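Conserved protein (Methanosarcina mazei, PDB 2NR4) binds flavin mononucleotide as a dimeric flavoprotein of the FMN-binding clan, but its physiological reaction is unknown. Local coordinates at residues A[33-45]-A[106-118]. Numbering follows the deposited sequence.
Sequences IIASTGFEHPNAA and GEFKFPVLKEAIA. With FMN (flavin mononucleotide), chain C.
The hydroxyl of Ser36 donates to the backbone carbonyl of Pro111, linking two strands that belong to different sheets. Strands 29-37 and 43-51 form a beta hairpin of the closed antiparallel barrel. Strand 110-113 pairs with strand 100-103 in a small two-stranded sheet and lies over the hairpin face turned away from the FMN phosphate, roughly antiparallel to strand 33-37. Its axis runs at 153° to that of strand 33-37, 6.2 Å away at closest. OG of Ser36 stands 2.7 Å from Pro111 O and is tilted out of the carbonyl plane. The Ser36 side chain places this hydroxyl between its own backbone N and carbonyl carbon. The same OG also bonds to Asn79, on strand 75-79. Further along, Leu113 uses its two methyls on both hairpin strands: CD1 touches CG2 of Ile34 at 3.7 Å, and CD2 faces CB of Ala44. Pro111 packs its CB on CB of Pro42, with its CG near the carbonyls of Thr37 and Gly38. On the opposite side of the hairpin, Asn43 and Ala45 point to the FMN phosphate. At the hairpin turn, Phe39 and Phe110 make a T-shaped stack with planes at 80°. CG of Phe110 is anti to the backbone N (chi1 -163°), and the ring presents its edge to Phe39. CD1 of Phe110 sits over the centre of the Phe39 ring, 3.7 Å from CZ of Phe39.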
ATOM      1  N   ILE A  33       4.179  -3.481  -9.445  1.00 19.71           N
ATOM      2  CA  ILE A  33       3.288  -3.001 -10.498  1.00 20.30           C
ATOM      3  C   ILE A  33       2.799  -4.187 -11.337  1.00 20.03           C
ATOM      4  O   ILE A  33       3.214  -5.308 -11.131  1.00 19.77           O
ATOM      5  CB  ILE A  33       3.983  -1.933 -11.361  1.00 19.27           C
ATOM      6  CG1 ILE A  33       5.381  -2.379 -11.840  1.00 21.10           C
ATOM      7  CG2 ILE A  33       4.072  -0.584 -10.542  1.00 21.74           C
ATOM      8  CD1 ILE A  33       5.396  -3.344 -13.011  1.00 26.03           C
ATOM      9  N   ILE A  34       1.919  -3.932 -12.287  1.00 19.21           N
ATOM     10  CA  ILE A  34       1.636  -4.997 -13.246  1.00 18.97           C
ATOM     11  C   ILE A  34       2.339  -4.621 -14.548  1.00 18.96           C
ATOM     12  O   ILE A  34       2.125  -3.555 -15.094  1.00 19.42           O
ATOM     13  CB  ILE A  34       0.131  -5.131 -13.433  1.00 20.90           C
ATOM     14  CG1 ILE A  34      -0.469  -5.642 -12.098  1.00 21.08           C
ATOM     15  CG2 ILE A  34      -0.176  -6.064 -14.655  1.00 20.91           C
ATOM     16  CD1 ILE A  34      -1.933  -5.479 -12.020  1.00 27.07           C
ATOM     17  N   ALA A  35       3.163  -5.512 -15.049  1.00 19.24           N
ATOM     18  CA  ALA A  35       3.937  -5.213 -16.251  1.00 18.85           C
ATOM     19  C   ALA A  35       3.140  -5.673 -17.457  1.00 19.38           C
ATOM     20  O   ALA A  35       2.707  -6.824 -17.475  1.00 18.73           O
ATOM     21  CB  ALA A  35       5.215  -5.968 -16.201  1.00 20.39           C
ATOM     22  N   SER A  36       2.978  -4.798 -18.457  1.00 19.33           N
ATOM     23  CA  SER A  36       2.336  -5.237 -19.735  1.00 20.04           C
ATOM     24  C   SER A  36       3.435  -5.439 -20.775  1.00 19.88           C
ATOM     25  O   SER A  36       4.371  -4.638 -20.868  1.00 18.48           O
ATOM     26  CB  SER A  36       1.298  -4.226 -20.250  1.00 20.28           C
ATOM     27  OG  SER A  36       1.784  -2.891 -20.238  1.00 22.10           O
ATOM     28  N   THR A  37       3.315  -6.490 -21.580  1.00 20.88           N
ATOM     29  CA  THR A  37       4.337  -6.773 -22.595  1.00 21.26           C
ATOM     30  C   THR A  37       3.575  -7.353 -23.804  1.00 22.19           C
ATOM     31  O   THR A  37       2.395  -7.675 -23.681  1.00 22.17           O
ATOM     32  CB  THR A  37       5.335  -7.855 -22.133  1.00 21.15           C
ATOM     33  OG1 THR A  37       4.653  -9.031 -21.625  1.00 21.40           O
ATOM     34  CG2 THR A  37       6.396  -7.332 -21.105  1.00 20.04           C
ATOM     35  N   GLY A  38       4.255  -7.525 -24.936  1.00 24.58           N
ATOM     36  CA  GLY A  38       3.669  -8.293 -26.039  1.00 27.33           C
ATOM     37  C   GLY A  38       3.026  -7.431 -27.094  1.00 29.69           C
ATOM     38  O   GLY A  38       1.830  -7.218 -27.073  1.00 30.53           O
ATOM     39  N   PHE A  39       3.857  -6.934 -27.995  1.00 32.44           N
ATOM     40  CA  PHE A  39       3.440  -6.230 -29.185  1.00 36.34           C
ATOM     41  C   PHE A  39       2.315  -6.988 -29.884  1.00 36.72           C
ATOM     42  O   PHE A  39       1.246  -6.414 -30.142  1.00 38.47           O
ATOM     43  CB  PHE A  39       4.649  -6.081 -30.135  1.00 37.94           C
ATOM     44  CG  PHE A  39       5.482  -4.844 -29.902  1.00 41.52           C
ATOM     45  CD1 PHE A  39       5.013  -3.583 -30.285  1.00 45.10           C
ATOM     46  CD2 PHE A  39       6.775  -4.941 -29.368  1.00 44.44           C
ATOM     47  CE1 PHE A  39       5.806  -2.428 -30.093  1.00 45.46           C
ATOM     48  CE2 PHE A  39       7.575  -3.796 -29.166  1.00 45.33           C
ATOM     49  CZ  PHE A  39       7.086  -2.540 -29.539  1.00 45.16           C
ATOM     50  N   GLU A  40       2.522  -8.290 -30.107  1.00 36.03           N
ATOM     51  CA  GLU A  40       1.634  -9.110 -30.951  1.00 36.35           C
ATOM     52  C   GLU A  40       0.509  -9.845 -30.217  1.00 33.93           C
ATOM     53  O   GLU A  40      -0.410 -10.350 -30.835  1.00 31.62           O
ATOM     54  CB  GLU A  40       2.470 -10.161 -31.696  1.00 37.17           C
ATOM     55  CG  GLU A  40       3.452  -9.599 -32.701  1.00 39.74           C
ATOM     56  CD  GLU A  40       4.297 -10.690 -33.351  1.00 40.63           C
ATOM     57  OE1 GLU A  40       3.840 -11.872 -33.460  1.00 46.46           O
ATOM     58  OE2 GLU A  40       5.431 -10.370 -33.764  1.00 47.87           O
ATOM     59  N   HIS A  41       0.610  -9.943 -28.896  1.00 30.49           N
ATOM     60  CA  HIS A  41      -0.416 -10.529 -28.069  1.00 29.22           C
ATOM     61  C   HIS A  41      -0.159  -9.973 -26.659  1.00 27.55           C
ATOM     62  O   HIS A  41       0.831 -10.346 -26.036  1.00 27.59           O
ATOM     63  CB  HIS A  41      -0.361 -12.049 -28.013  1.00 30.86           C
ATOM     64  CG  HIS A  41      -1.358 -12.631 -27.050  1.00 36.12           C
ATOM     65  ND1 HIS A  41      -2.681 -12.840 -27.374  1.00 40.77           N
ATOM     66  CD2 HIS A  41      -1.238 -12.978 -25.745  1.00 40.51           C
ATOM     67  CE1 HIS A  41      -3.323 -13.324 -26.326  1.00 42.87           C
ATOM     68  NE2 HIS A  41      -2.472 -13.408 -25.320  1.00 43.38           N
ATOM     69  N   PRO A  42      -1.016  -9.066 -26.197  1.00 26.27           N
ATOM     70  CA  PRO A  42      -0.717  -8.415 -24.900  1.00 25.04           C
ATOM     71  C   PRO A  42      -0.841  -9.372 -23.737  1.00 25.00           C
ATOM     72  O   PRO A  42      -1.776 -10.200 -23.670  1.00 24.40           O
ATOM     73  CB  PRO A  42      -1.765  -7.306 -24.808  1.00 25.28           C
ATOM     74  CG  PRO A  42      -2.940  -7.800 -25.678  1.00 26.21           C
ATOM     75  CD  PRO A  42      -2.275  -8.575 -26.789  1.00 26.50           C
ATOM     76  N   ASN A  43       0.088  -9.206 -22.790  1.00 24.02           N
ATOM     77  CA  ASN A  43       0.175 -10.034 -21.614  1.00 23.49           C
ATOM     78  C   ASN A  43       0.395  -9.112 -20.423  1.00 22.70           C
ATOM     79  O   ASN A  43       1.028  -8.045 -20.552  1.00 20.79           O
ATOM     80  CB  ASN A  43       1.431 -10.896 -21.711  1.00 24.24           C
ATOM     81  CG  ASN A  43       1.548 -11.861 -20.555  1.00 27.90           C
ATOM     82  OD1 ASN A  43       2.418 -11.728 -19.655  1.00 34.00           O
ATOM     83  ND2 ASN A  43       0.667 -12.832 -20.551  1.00 25.83           N
ATOM     84  N   ALA A  44      -0.136  -9.504 -19.282  1.00 20.43           N
ATOM     85  CA  ALA A  44       0.099  -8.730 -18.061  1.00 21.21           C
ATOM     86  C   ALA A  44       0.576  -9.674 -16.967  1.00 20.09           C
ATOM     87  O   ALA A  44       0.119 -10.809 -16.882  1.00 19.26           O
ATOM     88  CB  ALA A  44      -1.187  -8.056 -17.643  1.00 19.76           C
ATOM     89  N   ALA A  45       1.460  -9.206 -16.094  1.00 20.65           N
ATOM     90  CA  ALA A  45       1.891 -10.038 -14.943  1.00 20.26           C
ATOM     91  C   ALA A  45       2.473  -9.131 -13.855  1.00 20.54           C
ATOM     92  O   ALA A  45       3.140  -8.172 -14.187  1.00 19.79           O
ATOM     93  CB  ALA A  45       2.963 -11.010 -15.406  1.00 21.04           C
ATOM     94  N   GLY A 106       8.350   4.546 -29.258  1.00 60.65           N
ATOM     95  CA  GLY A 106       8.896   5.289 -30.401  1.00 60.55           C
ATOM     96  C   GLY A 106       7.965   5.186 -31.591  1.00 60.38           C
ATOM     97  O   GLY A 106       6.881   5.768 -31.588  1.00 60.67           O
ATOM     98  N   GLU A 107       8.388   4.456 -32.617  1.00 60.22           N
ATOM     99  CA  GLU A 107       7.454   4.020 -33.654  1.00 60.03           C
ATOM    100  C   GLU A 107       6.923   2.648 -33.243  1.00 58.81           C
ATOM    101  O   GLU A 107       7.637   1.843 -32.646  1.00 59.70           O
ATOM    102  CB  GLU A 107       8.092   4.009 -35.059  1.00 60.64           C
ATOM    103  CG  GLU A 107       8.621   2.654 -35.565  1.00 63.06           C
ATOM    104  CD  GLU A 107       9.976   2.265 -34.975  1.00 66.45           C
ATOM    105  OE1 GLU A 107      10.306   2.714 -33.851  1.00 67.12           O
ATOM    106  OE2 GLU A 107      10.711   1.495 -35.640  1.00 67.32           O
ATOM    107  N   PHE A 108       5.668   2.389 -33.577  1.00 56.87           N
ATOM    108  CA  PHE A 108       4.914   1.239 -33.072  1.00 53.93           C
ATOM    109  C   PHE A 108       4.196   1.638 -31.785  1.00 51.07           C
ATOM    110  O   PHE A 108       4.616   2.532 -31.047  1.00 50.94           O
ATOM    111  CB  PHE A 108       5.758  -0.043 -32.866  1.00 55.35           C
ATOM    112  CG  PHE A 108       6.582  -0.478 -34.088  1.00 57.12           C
ATOM    113  CD1 PHE A 108       6.082  -0.355 -35.390  1.00 58.51           C
ATOM    114  CD2 PHE A 108       7.854  -1.045 -33.912  1.00 57.96           C
ATOM    115  CE1 PHE A 108       6.853  -0.762 -36.494  1.00 58.89           C
ATOM    116  CE2 PHE A 108       8.624  -1.456 -35.007  1.00 58.55           C
ATOM    117  CZ  PHE A 108       8.121  -1.314 -36.298  1.00 58.12           C
ATOM    118  N   LYS A 109       3.069   0.988 -31.566  1.00 47.29           N
ATOM    119  CA  LYS A 109       2.252   1.213 -30.408  1.00 43.87           C
ATOM    120  C   LYS A 109       2.718   0.186 -29.389  1.00 40.12           C
ATOM    121  O   LYS A 109       3.509  -0.692 -29.728  1.00 40.17           O
ATOM    122  CB  LYS A 109       0.785   0.994 -30.780  1.00 44.23           C
ATOM    123  CG  LYS A 109      -0.022   2.276 -30.979  1.00 47.95           C
ATOM    124  CD  LYS A 109       0.558   3.174 -32.044  1.00 50.98           C
ATOM    125  CE  LYS A 109      -0.239   4.469 -32.166  1.00 53.07           C
ATOM    126  NZ  LYS A 109       0.474   5.456 -33.042  1.00 55.94           N
ATOM    127  N   PHE A 110       2.261   0.311 -28.148  1.00 35.13           N
ATOM    128  CA  PHE A 110       2.560  -0.710 -27.128  1.00 30.15           C
ATOM    129  C   PHE A 110       1.401  -0.815 -26.107  1.00 27.10           C
ATOM    130  O   PHE A 110       0.831   0.197 -25.720  1.00 26.85           O
ATOM    131  CB  PHE A 110       3.915  -0.385 -26.461  1.00 29.33           C
ATOM    132  CG  PHE A 110       4.512  -1.549 -25.718  1.00 26.80           C
ATOM    133  CD1 PHE A 110       5.145  -2.584 -26.410  1.00 26.45           C
ATOM    134  CD2 PHE A 110       4.368  -1.639 -24.336  1.00 27.98           C
ATOM    135  CE1 PHE A 110       5.659  -3.669 -25.753  1.00 26.89           C
ATOM    136  CE2 PHE A 110       4.870  -2.734 -23.660  1.00 27.16           C
ATOM    137  CZ  PHE A 110       5.518  -3.735 -24.348  1.00 25.35           C
ATOM    138  N   PRO A 111       1.044  -2.036 -25.678  1.00 25.31           N
ATOM    139  CA  PRO A 111      -0.104  -2.217 -24.808  1.00 24.27           C
ATOM    140  C   PRO A 111       0.166  -1.772 -23.347  1.00 24.77           C
ATOM    141  O   PRO A 111       1.206  -2.144 -22.771  1.00 23.71           O
ATOM    142  CB  PRO A 111      -0.289  -3.727 -24.815  1.00 24.99           C
ATOM    143  CG  PRO A 111       1.061  -4.279 -25.047  1.00 23.69           C
ATOM    144  CD  PRO A 111       1.681  -3.323 -26.009  1.00 25.62           C
ATOM    145  N   VAL A 112      -0.765  -1.008 -22.791  1.00 24.59           N
ATOM    146  CA  VAL A 112      -0.800  -0.722 -21.326  1.00 24.23           C
ATOM    147  C   VAL A 112      -2.196  -1.088 -20.845  1.00 24.83           C
ATOM    148  O   VAL A 112      -3.094  -1.265 -21.674  1.00 24.41           O
ATOM    149  CB  VAL A 112      -0.433   0.738 -21.016  1.00 22.85           C
ATOM    150  CG1 VAL A 112       1.013   1.049 -21.448  1.00 23.16           C
ATOM    151  CG2 VAL A 112      -1.429   1.743 -21.638  1.00 26.60           C
ATOM    152  N   LEU A 113      -2.390  -1.241 -19.535  1.00 23.57           N
ATOM    153  CA  LEU A 113      -3.723  -1.530 -19.014  1.00 25.09           C
ATOM    154  C   LEU A 113      -4.636  -0.313 -19.058  1.00 25.26           C
ATOM    155  O   LEU A 113      -4.237   0.782 -18.673  1.00 24.99           O
ATOM    156  CB  LEU A 113      -3.663  -2.071 -17.588  1.00 24.58           C
ATOM    157  CG  LEU A 113      -2.888  -3.387 -17.453  1.00 26.83           C
ATOM    158  CD1 LEU A 113      -2.819  -3.788 -15.961  1.00 27.79           C
ATOM    159  CD2 LEU A 113      -3.565  -4.486 -18.243  1.00 25.48           C
ATOM    160  N   LYS A 114      -5.871  -0.522 -19.507  1.00 25.78           N
ATOM    161  CA  LYS A 114      -6.861   0.560 -19.524  1.00 26.69           C
ATOM    162  C   LYS A 114      -7.177   1.043 -18.111  1.00 27.35           C
ATOM    163  O   LYS A 114      -7.483   2.223 -17.923  1.00 28.02           O
ATOM    164  CB  LYS A 114      -8.141   0.088 -20.176  1.00 28.37           C
ATOM    165  CG  LYS A 114      -7.996  -0.050 -21.682  1.00 29.37           C
ATOM    166  CD  LYS A 114      -9.236  -0.741 -22.261  1.00 34.77           C
ATOM    167  CE  LYS A 114     -10.380   0.208 -22.347  1.00 39.24           C
ATOM    168  NZ  LYS A 114     -11.087  -0.136 -23.635  1.00 45.45           N
ATOM    169  N   GLU A 115      -7.086   0.120 -17.157  1.00 27.42           N
ATOM    170  CA  GLU A 115      -7.363   0.407 -15.754  1.00 28.36           C
ATOM    171  C   GLU A 115      -6.106   0.834 -14.969  1.00 27.28           C
ATOM    172  O   GLU A 115      -6.168   1.003 -13.756  1.00 26.62           O
ATOM    173  CB  GLU A 115      -8.036  -0.790 -15.091  1.00 29.15           C
ATOM    174  CG  GLU A 115      -9.480  -1.070 -15.583  1.00 35.43           C
ATOM    175  CD  GLU A 115     -10.419   0.145 -15.524  1.00 43.17           C
ATOM    176  OE1 GLU A 115     -10.363   0.941 -14.549  1.00 46.76           O
ATOM    177  OE2 GLU A 115     -11.239   0.300 -16.459  1.00 47.64           O
ATOM    178  N   ALA A 116      -4.985   1.034 -15.653  1.00 26.27           N
ATOM    179  CA  ALA A 116      -3.798   1.590 -14.987  1.00 25.83           C
ATOM    180  C   ALA A 116      -4.029   3.000 -14.432  1.00 25.94           C
ATOM    181  O   ALA A 116      -4.648   3.861 -15.072  1.00 25.36           O
ATOM    182  CB  ALA A 116      -2.608   1.600 -15.924  1.00 25.76           C
ATOM    183  N   ILE A 117      -3.524   3.240 -13.229  1.00 25.69           N
ATOM    184  CA  ILE A 117      -3.514   4.586 -12.684  1.00 26.34           C
ATOM    185  C   ILE A 117      -2.512   5.453 -13.450  1.00 25.53           C
ATOM    186  O   ILE A 117      -2.813   6.573 -13.851  1.00 28.04           O
ATOM    187  CB  ILE A 117      -3.147   4.544 -11.169  1.00 26.04           C
ATOM    188  CG1 ILE A 117      -4.092   3.591 -10.379  1.00 28.67           C
ATOM    189  CG2 ILE A 117      -3.095   5.945 -10.601  1.00 29.12           C
ATOM    190  CD1 ILE A 117      -5.501   4.033 -10.316  1.00 30.85           C
ATOM    191  N   ALA A 118      -1.301   4.928 -13.610  1.00 24.67           N
ATOM    192  CA  ALA A 118      -0.224   5.555 -14.345  1.00 22.94           C
ATOM    193  C   ALA A 118       0.593   4.463 -15.047  1.00 23.51           C
ATOM    194  O   ALA A 118       0.792   3.347 -14.486  1.00 22.74           O
ATOM    195  CB  ALA A 118       0.672   6.356 -13.373  1.00 23.30           C
TER
HETATM  196  N1  FMN C 401       8.009 -12.413 -11.357  1.00 42.32           N
HETATM  197  C2  FMN C 401       9.209 -11.959 -11.862  1.00 42.50           C
HETATM  198  O2  FMN C 401       9.756 -12.612 -12.748  1.00 42.87           O
HETATM  199  N3  FMN C 401       9.794 -10.818 -11.357  1.00 41.66           N
HETATM  200  C4  FMN C 401       9.168 -10.101 -10.350  1.00 41.68           C
HETATM  201  O4  FMN C 401       9.557  -8.981 -10.042  1.00 36.64           O
HETATM  202  C4A FMN C 401       7.950 -10.547  -9.843  1.00 41.99           C
HETATM  203  N5  FMN C 401       7.308  -9.853  -8.829  1.00 43.22           N
HETATM  204  C5A FMN C 401       6.085 -10.285  -8.336  1.00 42.42           C
HETATM  205  C6  FMN C 401       5.443  -9.560  -7.324  1.00 42.13           C
HETATM  206  C7  FMN C 401       4.219  -9.982  -6.825  1.00 42.39           C
HETATM  207  C7M FMN C 401       3.600  -9.213  -5.691  1.00 43.75           C
HETATM  208  C8  FMN C 401       3.641 -11.163  -7.337  1.00 42.66           C
HETATM  209  C8M FMN C 401       2.268 -11.577  -6.962  1.00 40.74           C
HETATM  210  C9  FMN C 401       4.279 -11.899  -8.345  1.00 42.18           C
HETATM  211  C9A FMN C 401       5.509 -11.445  -8.856  1.00 42.19           C
HETATM  212  N10 FMN C 401       6.165 -12.153  -9.864  1.00 41.98           N
HETATM  213  C10 FMN C 401       7.377 -11.711 -10.353  1.00 42.45           C
HETATM  214  C1' FMN C 401       5.639 -13.482 -10.316  1.00 41.97           C
HETATM  215  C2' FMN C 401       4.853 -13.275 -11.605  1.00 43.31           C
HETATM  216  O2' FMN C 401       3.907 -12.257 -11.421  1.00 42.11           O
HETATM  217  C3' FMN C 401       4.105 -14.551 -11.912  1.00 44.64           C
HETATM  218  O3' FMN C 401       5.052 -15.585 -12.122  1.00 44.23           O
HETATM  219  C4' FMN C 401       3.174 -14.374 -13.110  1.00 42.08           C
HETATM  220  O4' FMN C 401       2.350 -15.513 -13.108  1.00 47.31           O
HETATM  221  C5' FMN C 401       3.942 -14.265 -14.434  1.00 42.16           C
HETATM  222  O5' FMN C 401       3.069 -14.461 -15.527  1.00 39.45           O
HETATM  223  P   FMN C 401       3.478 -14.291 -17.089  1.00 40.26           P
HETATM  224  O1P FMN C 401       3.894 -15.698 -17.552  1.00 38.38           O
HETATM  225  O2P FMN C 401       4.709 -13.360 -17.184  1.00 31.16           O
HETATM  226  O3P FMN C 401       2.224 -13.846 -17.845  1.00 36.38           O